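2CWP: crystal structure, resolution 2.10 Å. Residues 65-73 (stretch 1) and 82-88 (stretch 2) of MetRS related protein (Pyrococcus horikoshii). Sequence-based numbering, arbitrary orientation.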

ATOM      1  N   LYS A  65     -10.021  -1.905  -1.443  1.00 23.59           N
ATOM      2  CA  LYS A  65      -9.275  -0.855  -2.123  1.00 22.62           C
ATOM      3  C   LYS A  65      -8.559  -0.021  -1.060  1.00 22.05           C
ATOM      4  O   LYS A  65      -9.118   0.224   0.017  1.00 18.81           O
ATOM      5  CB  LYS A  65     -10.218   0.055  -2.914  1.00 21.73           C
ATOM      6  CG  LYS A  65     -10.922  -0.656  -4.054  1.00 22.49           C
ATOM      7  CD  LYS A  65     -11.760   0.301  -4.883  1.00 26.79           C
ATOM      8  CE  LYS A  65     -12.511  -0.471  -5.951  1.00 18.06           C
ATOM      9  NZ  LYS A  65     -13.379   0.414  -6.764  1.00 27.74           N
ATOM     10  N   PHE A  66      -7.340   0.417  -1.374  1.00 17.79           N
ATOM     11  CA  PHE A  66      -6.544   1.238  -0.467  1.00 19.65           C
ATOM     12  C   PHE A  66      -5.716   2.246  -1.262  1.00 24.87           C
ATOM     13  O   PHE A  66      -5.646   2.183  -2.495  1.00 16.32           O
ATOM     14  CB  PHE A  66      -5.565   0.390   0.351  1.00 18.28           C
ATOM     15  CG  PHE A  66      -6.218  -0.655   1.187  1.00 22.79           C
ATOM     16  CD1 PHE A  66      -6.344  -1.959   0.715  1.00 24.15           C
ATOM     17  CD2 PHE A  66      -6.734  -0.336   2.436  1.00 19.22           C
ATOM     18  CE1 PHE A  66      -6.983  -2.941   1.487  1.00 31.53           C
ATOM     19  CE2 PHE A  66      -7.374  -1.308   3.213  1.00 25.49           C
ATOM     20  CZ  PHE A  66      -7.498  -2.612   2.736  1.00 25.04           C
ATOM     21  N   ILE A  67      -5.082   3.158  -0.531  1.00 17.20           N
ATOM     22  CA  ILE A  67      -4.225   4.164  -1.125  1.00 18.15           C
ATOM     23  C   ILE A  67      -2.825   3.576  -1.200  1.00 16.98           C
ATOM     24  O   ILE A  67      -2.352   2.974  -0.240  1.00 21.92           O
ATOM     25  CB  ILE A  67      -4.145   5.390  -0.250  1.00 15.86           C
ATOM     26  CG1 ILE A  67      -5.553   5.915   0.029  1.00 15.26           C
ATOM     27  CG2 ILE A  67      -3.237   6.415  -0.909  1.00 14.97           C
ATOM     28  CD1 ILE A  67      -5.593   6.934   1.174  1.00 14.81           C
ATOM     29  N   PHE A  68      -2.161   3.754  -2.329  1.00 19.61           N
ATOM     30  CA  PHE A  68      -0.804   3.240  -2.508  1.00 18.90           C
ATOM     31  C   PHE A  68       0.060   4.306  -3.182  1.00 22.91           C
ATOM     32  O   PHE A  68      -0.408   4.983  -4.109  1.00 24.63           O
ATOM     33  CB  PHE A  68      -0.788   2.004  -3.432  1.00 21.62           C
ATOM     34  CG  PHE A  68      -1.517   0.799  -2.895  1.00 21.70           C
ATOM     35  CD1 PHE A  68      -2.889   0.657  -3.077  1.00 19.06           C
ATOM     36  CD2 PHE A  68      -0.811  -0.227  -2.261  1.00 18.14           C
ATOM     37  CE1 PHE A  68      -3.564  -0.503  -2.643  1.00 14.15           C
ATOM     38  CE2 PHE A  68      -1.462  -1.383  -1.823  1.00 22.13           C
ATOM     39  CZ  PHE A  68      -2.845  -1.524  -2.017  1.00 21.49           C
ATOM     40  N   VAL A  69       1.300   4.469  -2.715  1.00 22.76           N
ATOM     41  CA  VAL A  69       2.240   5.397  -3.353  1.00 23.97           C
ATOM     42  C   VAL A  69       2.854   4.509  -4.440  1.00 25.49           C
ATOM     43  O   VAL A  69       3.453   3.487  -4.107  1.00 24.04           O
ATOM     44  CB  VAL A  69       3.390   5.813  -2.426  1.00 25.40           C
ATOM     45  CG1 VAL A  69       4.190   6.905  -3.097  1.00 22.57           C
ATOM     46  CG2 VAL A  69       2.875   6.277  -1.104  1.00 30.87           C
ATOM     47  N   VAL A  70       2.732   4.900  -5.710  1.00 27.17           N
ATOM     48  CA  VAL A  70       3.218   4.083  -6.825  1.00 29.54           C
ATOM     49  C   VAL A  70       4.419   4.547  -7.671  1.00 36.81           C
ATOM     50  O   VAL A  70       4.820   3.839  -8.607  1.00 33.17           O
ATOM     51  CB  VAL A  70       2.068   3.784  -7.816  1.00 27.05           C
ATOM     52  CG1 VAL A  70       0.915   3.097  -7.088  1.00 31.94           C
ATOM     53  CG2 VAL A  70       1.594   5.080  -8.478  1.00 24.85           C
ATOM     54  N   ASN A  71       4.989   5.711  -7.376  1.00 34.32           N
ATOM     55  CA  ASN A  71       6.134   6.172  -8.159  1.00 35.93           C
ATOM     56  C   ASN A  71       7.394   6.244  -7.313  1.00 35.32           C
ATOM     57  O   ASN A  71       8.186   7.173  -7.445  1.00 38.30           O
ATOM     58  CB  ASN A  71       5.844   7.537  -8.826  1.00 37.77           C
ATOM     59  CG  ASN A  71       5.775   8.698  -7.831  1.00 38.50           C
ATOM     60  OD1 ASN A  71       5.385   8.531  -6.673  1.00 38.27           O
ATOM     61  ND2 ASN A  71       6.132   9.889  -8.299  1.00 39.29           N
ATOM     62  N   LEU A  72       7.572   5.252  -6.446  1.00 33.55           N
ATOM     63  CA  LEU A  72       8.746   5.178  -5.587  1.00 37.65           C
ATOM     64  C   LEU A  72       9.785   4.246  -6.209  1.00 43.03           C
ATOM     65  O   LEU A  72       9.478   3.469  -7.116  1.00 38.31           O
ATOM     66  CB  LEU A  72       8.380   4.646  -4.198  1.00 33.32           C
ATOM     67  CG  LEU A  72       7.435   5.446  -3.295  1.00 33.70           C
ATOM     68  CD1 LEU A  72       7.438   4.822  -1.911  1.00 27.82           C
ATOM     69  CD2 LEU A  72       7.867   6.888  -3.221  1.00 27.95           C
ATOM     70  N   LYS A  73      11.014   4.331  -5.708  1.00 47.27           N
ATOM     71  CA  LYS A  73      12.116   3.501  -6.182  1.00 53.09           C
ATOM     72  C   LYS A  73      11.801   2.051  -5.793  1.00 55.42           C
ATOM     73  O   LYS A  73      11.570   1.758  -4.613  1.00 48.24           O
ATOM     74  CB  LYS A  73      13.420   3.948  -5.509  1.00 58.43           C
ATOM     75  CG  LYS A  73      14.689   3.498  -6.216  1.00 67.27           C
ATOM     76  CD  LYS A  73      15.128   4.510  -7.273  1.00 69.40           C
ATOM     77  CE  LYS A  73      15.919   5.666  -6.656  1.00 70.03           C
ATOM     78  NZ  LYS A  73      15.205   6.315  -5.518  1.00 72.17           N
TER
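Stretch 2, residues 82-88: SQGMLIL

Stretch 2 lies alongside strand 65-69 as an antiparallel neighbour, with Met85 and Leu86 in strand conformation; the nearest CA atoms are those of Ile67 and Ile87, Phe68 and Leu86, Val69 and Met85, and Val70 and Gly84, at CA-CA distances of 5.5, 4.6, 5.2 and 4.5 Å. Taken end to end, the directions from Phe66 CA to Leu72 CA and from Gln83 CA to Ile87 CA run 129° apart, a value that includes the loop after Val69. Lys65 is out of reach. Phe66 makes the first contact, its CB 3.4 Å from Leu86 CD1. At Ile67 the backbone takes over: Ile87 N donates to Ile67 O at 2.9 Å, nearly linear at 171°, while a water accepts from Ile67 N (2.8 Å) and donates to Ile87 O (2.9 Å), bridging the two residues. Phe68 and Leu86 form a non-hydrogen-bonded pair on one face of the sheet; Leu86 CD1 sits over the Phe68 ring, 4.1 Å from its centroid and 25° off the normal, a CH-pi contact. Val69 and Met85 are the hydrogen-bonded pair, with Val69 N to Met85 O at 2.9 Å and Met85 N to Val69 O at 3.0 Å, the latter more bent (133°). On their face, Val69 CG2 packs 3.3 Å from Ile87 CD1. The CA-to-CB bond of Val70 points away, but beyond the strand Leu72 CD1 returns to within 3.9 Å of Met85 CE.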

ATOM      1  N   SER A  82       9.043  -5.063  -4.510  1.00 43.35           N
ATOM      2  CA  SER A  82       7.897  -4.240  -4.151  1.00 38.11           C
ATOM      3  C   SER A  82       7.858  -3.024  -5.085  1.00 38.54           C
ATOM      4  O   SER A  82       8.800  -2.238  -5.129  1.00 39.17           O
ATOM      5  CB  SER A  82       8.014  -3.783  -2.698  1.00 35.44           C
ATOM      6  OG  SER A  82       6.974  -2.878  -2.374  1.00 36.84           O
ATOM      7  N   GLN A  83       6.766  -2.869  -5.823  1.00 35.15           N
ATOM      8  CA  GLN A  83       6.630  -1.756  -6.765  1.00 35.61           C
ATOM      9  C   GLN A  83       5.696  -0.645  -6.261  1.00 35.25           C
ATOM     10  O   GLN A  83       5.004  -0.002  -7.054  1.00 36.06           O
ATOM     11  CB  GLN A  83       6.087  -2.276  -8.100  1.00 35.93           C
ATOM     12  CG  GLN A  83       6.788  -3.505  -8.657  1.00 38.59           C
ATOM     13  CD  GLN A  83       6.044  -4.091  -9.840  1.00 42.61           C
ATOM     14  OE1 GLN A  83       4.936  -4.610  -9.700  1.00 34.80           O
ATOM     15  NE2 GLN A  83       6.644  -3.999 -11.020  1.00 50.08           N
ATOM     16  N   GLY A  84       5.674  -0.426  -4.954  1.00 32.49           N
ATOM     17  CA  GLY A  84       4.821   0.606  -4.395  1.00 31.29           C
ATOM     18  C   GLY A  84       4.743   0.487  -2.892  1.00 28.00           C
ATOM     19  O   GLY A  84       5.519  -0.239  -2.279  1.00 29.00           O
ATOM     20  N   MET A  85       3.795   1.183  -2.281  1.00 27.05           N
ATOM     21  CA  MET A  85       3.683   1.118  -0.842  1.00 23.75           C
ATOM     22  C   MET A  85       2.285   1.447  -0.325  1.00 22.74           C
ATOM     23  O   MET A  85       1.714   2.483  -0.664  1.00 24.29           O
ATOM     24  CB  MET A  85       4.713   2.055  -0.229  1.00 24.56           C
ATOM     25  CG  MET A  85       4.763   2.029   1.264  1.00 33.72           C
ATOM     26  SD  MET A  85       6.165   3.009   1.841  1.00 40.68           S
ATOM     27  CE  MET A  85       5.554   4.673   1.491  1.00 37.05           C
ATOM     28  N   LEU A  86       1.756   0.549   0.502  1.00 20.82           N
ATOM     29  CA  LEU A  86       0.436   0.701   1.102  1.00 22.82           C
ATOM     30  C   LEU A  86       0.424   1.811   2.156  1.00 18.83           C
ATOM     31  O   LEU A  86       1.222   1.792   3.089  1.00 23.18           O
ATOM     32  CB  LEU A  86       0.012  -0.613   1.764  1.00 21.55           C
ATOM     33  CG  LEU A  86      -1.302  -0.600   2.570  1.00 19.86           C
ATOM     34  CD1 LEU A  86      -2.462  -0.285   1.649  1.00 16.85           C
ATOM     35  CD2 LEU A  86      -1.522  -1.955   3.261  1.00 21.23           C
ATOM     36  N   ILE A  87      -0.479   2.767   2.003  1.00 16.92           N
ATOM     37  CA  ILE A  87      -0.614   3.863   2.969  1.00 20.00           C
ATOM     38  C   ILE A  87      -1.617   3.478   4.074  1.00 22.54           C
ATOM     39  O   ILE A  87      -2.701   2.970   3.791  1.00 21.29           O
ATOM     40  CB  ILE A  87      -1.131   5.156   2.293  1.00 16.55           C
ATOM     41  CG1 ILE A  87      -0.123   5.640   1.246  1.00 19.86           C
ATOM     42  CG2 ILE A  87      -1.389   6.233   3.356  1.00 14.87           C
ATOM     43  CD1 ILE A  87       1.286   5.862   1.791  1.00 17.78           C
ATOM     44  N   LEU A  88      -1.244   3.723   5.324  1.00 21.90           N
ATOM     45  CA  LEU A  88      -2.104   3.432   6.462  1.00 19.60           C
ATOM     46  C   LEU A  88      -1.900   4.438   7.576  1.00 22.79           C
ATOM     47  O   LEU A  88      -1.028   5.312   7.474  1.00 19.45           O
ATOM     48  CB  LEU A  88      -1.833   2.028   6.993  1.00 30.39           C
ATOM     49  CG  LEU A  88      -0.393   1.539   7.102  1.00 28.26           C
ATOM     50  CD1 LEU A  88       0.357   2.253   8.209  1.00 33.51           C
ATOM     51  CD2 LEU A  88      -0.446   0.046   7.361  1.00 37.76           C
TER
HETATM   52  O   HOH W   1      -5.130   3.296   2.285  1.00 25.04           O